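Local coordinates for protein NAD-dependent dehydrogenase (PDB 4Z0P) that reduces glyoxylate and hydroxypyruvate, with NADPH supplying the hydride, at residues Thr101-Ser104 with Glu105-Met109; Cys111-Leu115 with Arg116-Ala120; Leu151-Asp154 with Ala155-Leu159. All coordinates share one frame; numbering follows the deposited sequence.

Overall arrangement
Interactions 1 and 2 follow each other on helix 97-115, and interaction 3 lies on helix 150-161 beside it. Interaction 1 is buried between NADPH, helix 150-161 and the second subunit. Its own contacts are mostly backbone bonds and apolar touches. Interaction 2 closes the helix, and the chain turns into helix 118-126, where a histidine and an arginine hold an oxalate at the subunit boundary. Interaction 3 is only partly buried. One side packs on the sheet, and the other carries a hydrated salt-bridge network. S104 of interaction 1 bonds to D154 of interaction 3, and C111 of interaction 2 packs on L159 of interaction 3. Interactions 1 and 3 both touch NADPH.

Interaction 1. Residues Thr101-Ser104 with Glu105-Met109. With NDP (NADPH dihydro-nicotinamide-adenine-dinucleotide phosphate), chain H.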
loop_
_atom_site.group_PDB
_atom_site.type_symbol
_atom_site.label_atom_id
_atom_site.label_comp_id
_atom_site.label_asym_id
_atom_site.label_seq_id
_atom_site.Cartn_x
_atom_site.Cartn_y
_atom_site.Cartn_z
ATOM N N THR A 101 -1.204 4.878 -13.021
ATOM C CA THR A 101 -1.455 3.757 -12.110
ATOM C C THR A 101 -0.211 3.440 -11.274
ATOM O O THR A 101 -0.314 3.103 -10.089
ATOM C CB THR A 101 -2.046 2.539 -12.846
ATOM O OG1 THR A 101 -2.775 1.743 -11.916
ATOM C CG2 THR A 101 -1.005 1.691 -13.562
ATOM N N ARG A 102 0.954 3.614 -11.878
ATOM C CA ARG A 102 2.236 3.391 -11.195
ATOM C C ARG A 102 2.476 4.415 -10.087
ATOM O O ARG A 102 2.902 4.057 -8.968
ATOM C CB ARG A 102 3.367 3.371 -12.206
ATOM C CG ARG A 102 3.430 2.137 -13.082
ATOM C CD ARG A 102 4.341 2.353 -14.278
ATOM N NE ARG A 102 4.487 1.134 -15.088
ATOM C CZ ARG A 102 5.416 0.190 -14.895
ATOM N NH1 ARG A 102 6.347 0.338 -13.968
ATOM N NH2 ARG A 102 5.439 -0.887 -15.682
ATOM N N MET A 103 2.200 5.691 -10.374
ATOM C CA MET A 103 2.346 6.715 -9.339
ATOM C C MET A 103 1.430 6.411 -8.154
ATOM O O MET A 103 1.855 6.503 -6.993
ATOM C CB MET A 103 2.076 8.111 -9.873
ATOM C CG MET A 103 2.228 9.202 -8.830
ATOM S SD MET A 103 3.865 9.271 -8.073
ATOM C CE MET A 103 4.771 10.221 -9.298
ATOM N N SER A 104 0.180 6.045 -8.440
ATOM C CA SER A 104 -0.752 5.773 -7.375
ATOM C C SER A 104 -0.333 4.602 -6.516
ATOM O O SER A 104 -0.546 4.626 -5.308
ATOM C CB SER A 104 -2.154 5.600 -7.919
ATOM O OG SER A 104 -2.617 6.874 -8.393
ATOM N N GLU A 105 0.301 3.600 -7.119
ATOM C CA GLU A 105 0.908 2.518 -6.340
ATOM C C GLU A 105 1.920 3.053 -5.342
ATOM O O GLU A 105 1.923 2.679 -4.177
ATOM C CB GLU A 105 1.650 1.527 -7.223
ATOM C CG GLU A 105 0.795 0.703 -8.171
ATOM C CD GLU A 105 1.625 -0.012 -9.235
ATOM O OE1 GLU A 105 2.871 0.054 -9.166
ATOM O OE2 GLU A 105 1.024 -0.582 -10.172
ATOM N N TRP A 106 2.816 3.906 -5.819
ATOM C CA TRP A 106 3.885 4.400 -4.960
ATOM C C TRP A 106 3.314 5.280 -3.833
ATOM O O TRP A 106 3.723 5.154 -2.675
ATOM C CB TRP A 106 4.930 5.167 -5.793
ATOM C CG TRP A 106 6.127 5.650 -4.990
ATOM C CD1 TRP A 106 7.325 5.020 -4.843
ATOM C CD2 TRP A 106 6.227 6.879 -4.245
ATOM N NE1 TRP A 106 8.174 5.785 -4.058
ATOM C CE2 TRP A 106 7.519 6.921 -3.670
ATOM C CE3 TRP A 106 5.365 7.949 -4.028
ATOM C CZ2 TRP A 106 7.956 8.007 -2.874
ATOM C CZ3 TRP A 106 5.790 9.027 -3.256
ATOM C CH2 TRP A 106 7.090 9.041 -2.691
ATOM N N VAL A 107 2.370 6.153 -4.165
ATOM C CA VAL A 107 1.756 7.034 -3.166
ATOM C C VAL A 107 1.017 6.199 -2.110
ATOM O O VAL A 107 1.172 6.416 -0.918
ATOM C CB VAL A 107 0.819 8.081 -3.813
ATOM C CG1 VAL A 107 0.067 8.883 -2.759
ATOM C CG2 VAL A 107 1.618 9.023 -4.706
ATOM N N MET A 108 0.230 5.238 -2.566
ATOM C CA MET A 108 -0.486 4.346 -1.648
ATOM C C MET A 108 0.501 3.618 -0.757
ATOM O O MET A 108 0.279 3.510 0.460
ATOM C CB MET A 108 -1.304 3.330 -2.445
ATOM C CG MET A 108 -2.100 2.330 -1.590
ATOM S SD MET A 108 -3.383 3.117 -0.576
ATOM C CE MET A 108 -4.473 3.671 -1.893
ATOM N N MET A 109 1.593 3.114 -1.337
ATOM C CA MET A 109 2.585 2.397 -0.521
ATOM C C MET A 109 3.142 3.292 0.581
ATOM O O MET A 109 3.263 2.859 1.730
ATOM C CB MET A 109 3.711 1.843 -1.368
ATOM C CG MET A 109 4.644 0.965 -0.568
ATOM S SD MET A 109 5.838 0.103 -1.631
ATOM C CE MET A 109 6.771 1.470 -2.135
HETATM P PA NDP H . -0.510 17.938 -14.203
HETATM O O1A NDP H . -0.082 19.085 -15.105
HETATM O O2A NDP H . -1.658 17.098 -14.655
HETATM O O5B NDP H . -0.871 18.586 -12.804
HETATM C C5B NDP H . -0.108 19.597 -12.180
HETATM C C4B NDP H . -0.896 20.121 -11.010
HETATM O O4B NDP H . -0.042 21.013 -10.298
HETATM C C3B NDP H . -2.137 20.922 -11.400
HETATM O O3B NDP H . -3.148 20.646 -10.438
HETATM C C2B NDP H . -1.667 22.357 -11.286
HETATM O O2B NDP H . -2.681 23.297 -10.992
HETATM C C1B NDP H . -0.741 22.231 -10.105
HETATM N N9A NDP H . 0.174 23.384 -10.058
HETATM C C8A NDP H . 1.169 23.737 -10.896
HETATM N N7A NDP H . 1.790 24.840 -10.546
HETATM C C5A NDP H . 1.152 25.226 -9.401
HETATM C C6A NDP H . 1.310 26.329 -8.539
HETATM N N6A NDP H . 2.258 27.276 -8.730
HETATM N N1A NDP H . 0.487 26.429 -7.458
HETATM C C2A NDP H . -0.450 25.488 -7.270
HETATM N N3A NDP H . -0.698 24.411 -8.021
HETATM C C4A NDP H . 0.154 24.332 -9.076
HETATM O O3 NDP H . 0.848 17.098 -13.958
HETATM P PN NDP H . 0.838 15.523 -13.565
HETATM O O1N NDP H . -0.127 15.274 -12.455
HETATM O O2N NDP H . 0.761 14.686 -14.791
HETATM O O5D NDP H . 2.351 15.413 -13.083
HETATM C C5D NDP H . 2.772 16.150 -11.953
HETATM C C4D NDP H . 4.285 16.085 -11.801
HETATM O O4D NDP H . 4.681 14.815 -11.278
HETATM C C3D NDP H . 5.106 16.192 -13.079
HETATM O O3D NDP H . 5.226 17.567 -13.497
HETATM C C2D NDP H . 6.450 15.582 -12.735
HETATM O O2D NDP H . 7.353 16.591 -12.248
HETATM C C1D NDP H . 6.059 14.643 -11.565
HETATM N N1N NDP H . 6.311 13.231 -11.862
HETATM C C2N NDP H . 7.233 12.499 -11.122
HETATM C C3N NDP H . 7.468 11.180 -11.369
HETATM C C7N NDP H . 8.338 10.326 -10.495
HETATM O O7N NDP H . 8.712 9.225 -10.946
HETATM N N7N NDP H . 8.700 10.751 -9.304
HETATM C C4N NDP H . 6.769 10.519 -12.498
HETATM C C5N NDP H . 5.820 11.379 -13.246
HETATM C C6N NDP H . 5.602 12.639 -12.917
HETATM P P2B NDP H . -3.748 23.750 -12.110
HETATM O O1X NDP H . -4.644 22.548 -12.263
HETATM O O2X NDP H . -4.430 24.922 -11.428
HETATM O O3X NDP H . -2.979 24.101 -13.329
HETATM O O HOH W 1 -1.570 -0.289 -10.745
#
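T101-S104 and E105-M109 are successive turns of helix 97-115, and four backbone bonds from residue i+4 back to residue i join them. E105 N donates to T101 O, W106 N to R102 O, V107 N to M103 O and M108 N to S104 O. The bond from V107 N to M103 O is 2.9 Å long and nearly straight, at 168°. The bond from W106 N to R102 O is longer, at 3.2 Å.

Side chains meet one turn apart. The CG2 branch of V107 lies 4.1 Å from SD of M103, and the two side chains cross at a slant. The same CG2 sits 3.4 Å from M103 O. M103 starts with CG anti to the backbone N (chi1 -180°) and then bends at its next two torsions. This carries CE to the nicotinamide, 3.5 Å from C3N of NADPH. The helix thus borders the coenzyme cleft of this D-2-hydroxyacid dehydrogenase with one side and the second subunit with another. W106 packs on A233 and D259, two residues that bind NADPH, and its NE1 bonds to T281 OG1.

E105 leans back along the helix, with CG 3.3 Å from T101 O. A water links the two residues: it lies 2.6 Å from T101 OG1 and 2.7 Å from E105 OE2. OE1 of E105 forms a salt bridge with R116 of the second subunit, and OE2 accepts from A138 N of that subunit. With an alanine here, R116 of the second subunit is likely to lose its carboxylate partner, and A138 N of that subunit its acceptor. On another side of the helix, S104 OG bonds to OD2 of D154 on helix 150-161.

Interaction 2. Residues Cys111-Leu115 with Arg116-Ala120. With OXD (oxalic acid), chain D.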
loop_
_atom_site.group_PDB
_atom_site.type_symbol
_atom_site.label_atom_id
_atom_site.label_comp_id
_atom_site.label_asym_id
_atom_site.label_seq_id
_atom_site.Cartn_x
_atom_site.Cartn_y
_atom_site.Cartn_z
ATOM N N CYS A 111 1.806 6.025 1.956
ATOM C CA CYS A 111 0.789 6.338 2.973
ATOM C C CYS A 111 0.557 5.125 3.904
ATOM O O CYS A 111 0.360 5.303 5.103
ATOM C CB CYS A 111 -0.519 6.804 2.332
ATOM S SG CYS A 111 -0.325 8.443 1.543
ATOM N N LEU A 112 0.563 3.905 3.360
ATOM C CA LEU A 112 0.418 2.720 4.192
ATOM C C LEU A 112 1.629 2.446 5.068
ATOM O O LEU A 112 1.463 2.109 6.270
ATOM C CB LEU A 112 0.048 1.501 3.357
ATOM C CG LEU A 112 -1.332 1.548 2.707
ATOM C CD1 LEU A 112 -1.507 0.392 1.725
ATOM C CD2 LEU A 112 -2.463 1.582 3.724
ATOM N N LEU A 113 2.828 2.621 4.522
ATOM C CA LEU A 113 4.063 2.427 5.309
ATOM C C LEU A 113 4.068 3.345 6.523
ATOM O O LEU A 113 4.416 2.923 7.628
ATOM C CB LEU A 113 5.297 2.693 4.454
ATOM C CG LEU A 113 5.731 1.627 3.432
ATOM C CD1 LEU A 113 6.822 2.227 2.555
ATOM C CD2 LEU A 113 6.257 0.426 4.177
ATOM N N HIS A 114 3.694 4.607 6.328
ATOM C CA HIS A 114 3.632 5.547 7.452
ATOM C C HIS A 114 2.458 5.265 8.399
ATOM O O HIS A 114 2.640 5.212 9.618
ATOM C CB HIS A 114 3.643 6.978 6.939
ATOM C CG HIS A 114 4.955 7.356 6.339
ATOM N ND1 HIS A 114 6.098 7.583 7.081
ATOM C CD2 HIS A 114 5.307 7.548 5.053
ATOM C CE1 HIS A 114 7.092 7.898 6.273
ATOM N NE2 HIS A 114 6.638 7.885 5.036
ATOM N N LEU A 115 1.275 5.007 7.852
ATOM C CA LEU A 115 0.105 4.694 8.680
ATOM C C LEU A 115 0.358 3.493 9.561
ATOM O O LEU A 115 0.058 3.503 10.755
ATOM C CB LEU A 115 -1.110 4.398 7.820
ATOM C CG LEU A 115 -2.383 3.888 8.537
ATOM C CD1 LEU A 115 -2.965 4.999 9.411
ATOM C CD2 LEU A 115 -3.381 3.343 7.526
ATOM N N ARG A 116 0.884 2.446 8.945
ATOM C CA ARG A 116 1.037 1.158 9.615
ATOM C C ARG A 116 2.383 0.998 10.354
ATOM O O ARG A 116 2.739 -0.084 10.784
ATOM C CB ARG A 116 0.787 0.028 8.620
ATOM C CG ARG A 116 -0.614 0.006 8.003
ATOM C CD ARG A 116 -1.775 -0.068 9.003
ATOM N NE ARG A 116 -1.701 -1.347 9.684
ATOM C CZ ARG A 116 -2.589 -2.339 9.593
ATOM N NH1 ARG A 116 -3.733 -2.198 8.950
ATOM N NH2 ARG A 116 -2.313 -3.483 10.198
ATOM N N GLN A 117 3.080 2.099 10.561
ATOM C CA GLN A 117 4.231 2.167 11.479
ATOM C C GLN A 117 5.275 1.129 11.094
ATOM O O GLN A 117 5.884 0.457 11.930
ATOM C CB GLN A 117 3.773 1.978 12.928
ATOM C CG GLN A 117 2.691 2.960 13.302
ATOM C CD GLN A 117 2.223 2.805 14.720
ATOM O OE1 GLN A 117 2.814 3.369 15.647
ATOM N NE2 GLN A 117 1.157 2.046 14.905
ATOM N N HIS A 118 5.512 1.039 9.791
ATOM C CA HIS A 118 6.399 0.006 9.265
ATOM C C HIS A 118 7.797 0.101 9.833
ATOM O O HIS A 118 8.370 -0.924 10.223
ATOM C CB HIS A 118 6.435 0.055 7.745
ATOM C CG HIS A 118 7.348 -0.958 7.152
ATOM N ND1 HIS A 118 7.057 -2.306 7.170
ATOM C CD2 HIS A 118 8.546 -0.835 6.535
ATOM C CE1 HIS A 118 8.028 -2.963 6.561
ATOM N NE2 HIS A 118 8.941 -2.096 6.164
ATOM N N ARG A 119 8.351 1.315 9.916
ATOM C CA ARG A 119 9.706 1.445 10.470
ATOM C C ARG A 119 9.801 1.036 11.951
ATOM O O ARG A 119 10.768 0.381 12.342
ATOM C CB ARG A 119 10.334 2.808 10.179
ATOM C CG ARG A 119 10.889 2.887 8.740
ATOM C CD ARG A 119 12.258 2.199 8.560
ATOM N NE ARG A 119 12.797 2.237 7.186
ATOM C CZ ARG A 119 13.333 3.323 6.614
ATOM N NH1 ARG A 119 13.389 4.463 7.274
ATOM N NH2 ARG A 119 13.814 3.271 5.381
ATOM N N ALA A 120 8.789 1.358 12.740
ATOM C CA ALA A 120 8.728 0.893 14.132
ATOM C C ALA A 120 8.713 -0.621 14.242
ATOM O O ALA A 120 9.448 -1.192 15.038
ATOM C CB ALA A 120 7.543 1.499 14.856
HETATM C C1 OXD D . 12.405 -2.439 5.399
HETATM C C2 OXD D . 12.345 -1.095 5.948
HETATM O O3 OXD D . 13.514 -2.978 5.232
HETATM O O4 OXD D . 11.559 -0.276 5.439
HETATM O O5 OXD D . 11.335 -3.010 5.107
HETATM O O6 OXD D . 13.076 -0.792 6.908
HETATM O O HOH W 2 7.153 3.822 8.693
#
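A Schellman motif ends helix 97-115, and its two bonds join L113 to H118 and H114 to Q117. H118 N donates to L113 O over 3.1 Å, almost straight at 170°. Q117 N reaches H114 O at 3.3 Å and comes from above the carbonyl plane. Q117 is the C-prime residue, and its positive phi of 56° turns the chain out of the helix. It is also the N-cap of the next helix, 118-126. Just before the turn, R116 N still makes a helical bond to L112 O, 2.8 Å long.

The side chains follow this bend. The isobutyl group of L113 runs alongside the H118 side chain in the same direction. CD2 of L113 sits over one face of the imidazole, 3.5 Å from CG of H118. The first torsion of H118, 179°, swings the ring away from its own N and along L113 toward the oxalate. Its NE2 donates to O5 of oxalate over 2.8 Å. NE of R119 bonds to oxalate O6 at 3.1 Å and more weakly to O4. H118 and R119 of the second subunit bond to the same oxalate, so the site sits between the subunits. It is distinct from the oxalate site lined by R235 and H283. L113 O takes a second donor, a water that also accepts from R119 N. The aliphatic part of R116 runs beside L115, with CD 4.0 Å from L115 CG.

Y279 of strand 278-280 touches L113 and H118, makes a cation-pi contact with R119 and meets the H114 ring edge-to-face. H114 also packs on V229 of strand 229-232, and L113 packs on L113 of the second subunit.

Interaction 3. Residues Leu151-Asp154 with Ala155-Leu159; sequences LGQD and AARKL. With NDP (NADPH dihydro-nicotinamide-adenine-dinucleotide phosphate), chain H.
A155 and A156 form the tight side of this helical contact, packed on the carbonyls one turn back. CB of A156 lies 3.3 Å from G152 O, and CB of A155 lies 3.5 Å from L151 O. A156 is buried against I145 and V166 of the sheet. Backbone bonds run from A155, A156, R157 and K158 to L151, G152, Q153 and D154.

The other side is wet and charged. With chi1 at -167°, the carboxylate of D154 turns away from its own N and reaches R157 and K158. OD2 takes K158 NZ on its syn lone pair at 2.8 Å. OD1 takes R157 NH2 on its anti lone pair at 3.1 Å. The carboxylate and guanidinium planes stand 69° apart. One water bridges OD1 to R157 NE, and another bridges OD1 to K158 NZ. The guanidinium lies with one face over Q153 O, 3.6 Å from the plane. OD2 also bonds to S104, so the network reaches helix 97-115.

At the start of the helix, L151 N donates to O1N of NADPH over 2.9 Å. CD1 of L151 rests 3.5 Å from C6N of the nicotinamide. A backbone amide at a helix start holding a coenzyme phosphate, with G152 fitting a GxGxxG pattern, is characteristic of the Rossmann beta-alpha-beta unit, here strand 142-146, helix 150-161 and strand 165-169.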
loop_
_atom_site.group_PDB
_atom_site.type_symbol
_atom_site.label_atom_id
_atom_site.label_comp_id
_atom_site.label_asym_id
_atom_site.label_seq_id
_atom_site.Cartn_x
_atom_site.Cartn_y
_atom_site.Cartn_z
ATOM N N LEU A 151 -1.956 13.040 -11.945
ATOM C CA LEU A 151 -1.437 12.128 -10.911
ATOM C C LEU A 151 -2.103 12.371 -9.565
ATOM O O LEU A 151 -2.545 11.423 -8.897
ATOM C CB LEU A 151 0.093 12.237 -10.835
ATOM C CG LEU A 151 0.826 11.889 -12.128
ATOM C CD1 LEU A 151 2.350 11.982 -11.964
ATOM C CD2 LEU A 151 0.422 10.541 -12.706
ATOM N N GLY A 152 -2.216 13.634 -9.171
ATOM C CA GLY A 152 -2.856 13.971 -7.903
ATOM C C GLY A 152 -4.291 13.488 -7.790
ATOM O O GLY A 152 -4.704 12.949 -6.750
ATOM N N GLN A 153 -5.053 13.638 -8.866
ATOM C CA GLN A 153 -6.458 13.190 -8.812
ATOM C C GLN A 153 -6.595 11.673 -8.662
ATOM O O GLN A 153 -7.419 11.183 -7.881
ATOM C CB GLN A 153 -7.261 13.671 -9.996
ATOM C CG GLN A 153 -7.386 15.180 -9.998
ATOM C CD GLN A 153 -8.234 15.666 -11.140
ATOM O OE1 GLN A 153 -9.205 15.018 -11.500
ATOM N NE2 GLN A 153 -7.876 16.804 -11.711
ATOM N N ASP A 154 -5.809 10.923 -9.418
ATOM C CA ASP A 154 -5.884 9.478 -9.347
ATOM C C ASP A 154 -5.459 8.991 -7.971
ATOM O O ASP A 154 -6.117 8.112 -7.401
ATOM C CB ASP A 154 -5.035 8.807 -10.441
ATOM C CG ASP A 154 -5.337 7.333 -10.573
ATOM O OD1 ASP A 154 -6.452 7.053 -11.030
ATOM O OD2 ASP A 154 -4.493 6.456 -10.242
ATOM N N ALA A 155 -4.363 9.542 -7.435
ATOM C CA ALA A 155 -3.902 9.163 -6.108
ATOM C C ALA A 155 -4.963 9.508 -5.057
ATOM O O ALA A 155 -5.237 8.692 -4.166
ATOM C CB ALA A 155 -2.571 9.820 -5.778
ATOM N N ALA A 156 -5.564 10.692 -5.158
ATOM C CA ALA A 156 -6.605 11.094 -4.180
ATOM C C ALA A 156 -7.764 10.093 -4.162
ATOM O O ALA A 156 -8.223 9.685 -3.093
ATOM C CB ALA A 156 -7.136 12.483 -4.507
ATOM N N ARG A 157 -8.250 9.717 -5.351
ATOM C CA ARG A 157 -9.404 8.815 -5.434
ATOM C C ARG A 157 -9.057 7.460 -4.833
ATOM O O ARG A 157 -9.848 6.870 -4.078
ATOM C CB ARG A 157 -9.882 8.646 -6.870
ATOM C CG ARG A 157 -10.515 9.874 -7.508
ATOM C CD ARG A 157 -11.018 9.570 -8.931
ATOM N NE ARG A 157 -9.956 9.119 -9.873
ATOM C CZ ARG A 157 -9.331 9.876 -10.792
ATOM N NH1 ARG A 157 -9.627 11.158 -10.947
ATOM N NH2 ARG A 157 -8.387 9.347 -11.583
ATOM N N LYS A 158 -7.863 6.956 -5.168
ATOM C CA LYS A 158 -7.448 5.659 -4.648
ATOM C C LYS A 158 -7.222 5.646 -3.147
ATOM O O LYS A 158 -7.613 4.701 -2.474
ATOM C CB LYS A 158 -6.256 5.123 -5.431
ATOM C CG LYS A 158 -6.702 4.623 -6.800
ATOM C CD LYS A 158 -5.594 4.401 -7.765
ATOM C CE LYS A 158 -6.050 3.736 -9.041
ATOM N NZ LYS A 158 -4.987 3.668 -10.048
ATOM N N LEU A 159 -6.586 6.688 -2.623
ATOM C CA LEU A 159 -6.413 6.794 -1.184
ATOM C C LEU A 159 -7.754 6.836 -0.464
ATOM O O LEU A 159 -7.933 6.155 0.554
ATOM C CB LEU A 159 -5.588 8.017 -0.834
ATOM C CG LEU A 159 -4.135 7.941 -1.197
ATOM C CD1 LEU A 159 -3.542 9.352 -1.210
ATOM C CD2 LEU A 159 -3.351 7.035 -0.252
HETATM P PA NDP H . -0.510 17.938 -14.203
HETATM O O1A NDP H . -0.082 19.085 -15.105
HETATM O O2A NDP H . -1.658 17.098 -14.655
HETATM O O5B NDP H . -0.871 18.586 -12.804
HETATM C C5B NDP H . -0.108 19.597 -12.180
HETATM C C4B NDP H . -0.896 20.121 -11.010
HETATM O O4B NDP H . -0.042 21.013 -10.298
HETATM C C3B NDP H . -2.137 20.922 -11.400
HETATM O O3B NDP H . -3.148 20.646 -10.438
HETATM C C2B NDP H . -1.667 22.357 -11.286
HETATM O O2B NDP H . -2.681 23.297 -10.992
HETATM C C1B NDP H . -0.741 22.231 -10.105
HETATM N N9A NDP H . 0.174 23.384 -10.058
HETATM C C8A NDP H . 1.169 23.737 -10.896
HETATM N N7A NDP H . 1.790 24.840 -10.546
HETATM C C5A NDP H . 1.152 25.226 -9.401
HETATM C C6A NDP H . 1.310 26.329 -8.539
HETATM N N6A NDP H . 2.258 27.276 -8.730
HETATM N N1A NDP H . 0.487 26.429 -7.458
HETATM C C2A NDP H . -0.450 25.488 -7.270
HETATM N N3A NDP H . -0.698 24.411 -8.021
HETATM C C4A NDP H . 0.154 24.332 -9.076
HETATM O O3 NDP H . 0.848 17.098 -13.958
HETATM P PN NDP H . 0.838 15.523 -13.565
HETATM O O1N NDP H . -0.127 15.274 -12.455
HETATM O O2N NDP H . 0.761 14.686 -14.791
HETATM O O5D NDP H . 2.351 15.413 -13.083
HETATM C C5D NDP H . 2.772 16.150 -11.953
HETATM C C4D NDP H . 4.285 16.085 -11.801
HETATM O O4D NDP H . 4.681 14.815 -11.278
HETATM C C3D NDP H . 5.106 16.192 -13.079
HETATM O O3D NDP H . 5.226 17.567 -13.497
HETATM C C2D NDP H . 6.450 15.582 -12.735
HETATM O O2D NDP H . 7.353 16.591 -12.248
HETATM C C1D NDP H . 6.059 14.643 -11.565
HETATM N N1N NDP H . 6.311 13.231 -11.862
HETATM C C2N NDP H . 7.233 12.499 -11.122
HETATM C C3N NDP H . 7.468 11.180 -11.369
HETATM C C7N NDP H . 8.338 10.326 -10.495
HETATM O O7N NDP H . 8.712 9.225 -10.946
HETATM N N7N NDP H . 8.700 10.751 -9.304
HETATM C C4N NDP H . 6.769 10.519 -12.498
HETATM C C5N NDP H . 5.820 11.379 -13.246
HETATM C C6N NDP H . 5.602 12.639 -12.917
HETATM P P2B NDP H . -3.748 23.750 -12.110
HETATM O O1X NDP H . -4.644 22.548 -12.263
HETATM O O2X NDP H . -4.430 24.922 -11.428
HETATM O O3X NDP H . -2.979 24.101 -13.329
HETATM O O HOH W 3 -11.378 12.853 -10.255
HETATM O O HOH W 4 -6.843 4.785 -12.442
HETATM O O HOH W 5 -9.050 6.300 -9.826
#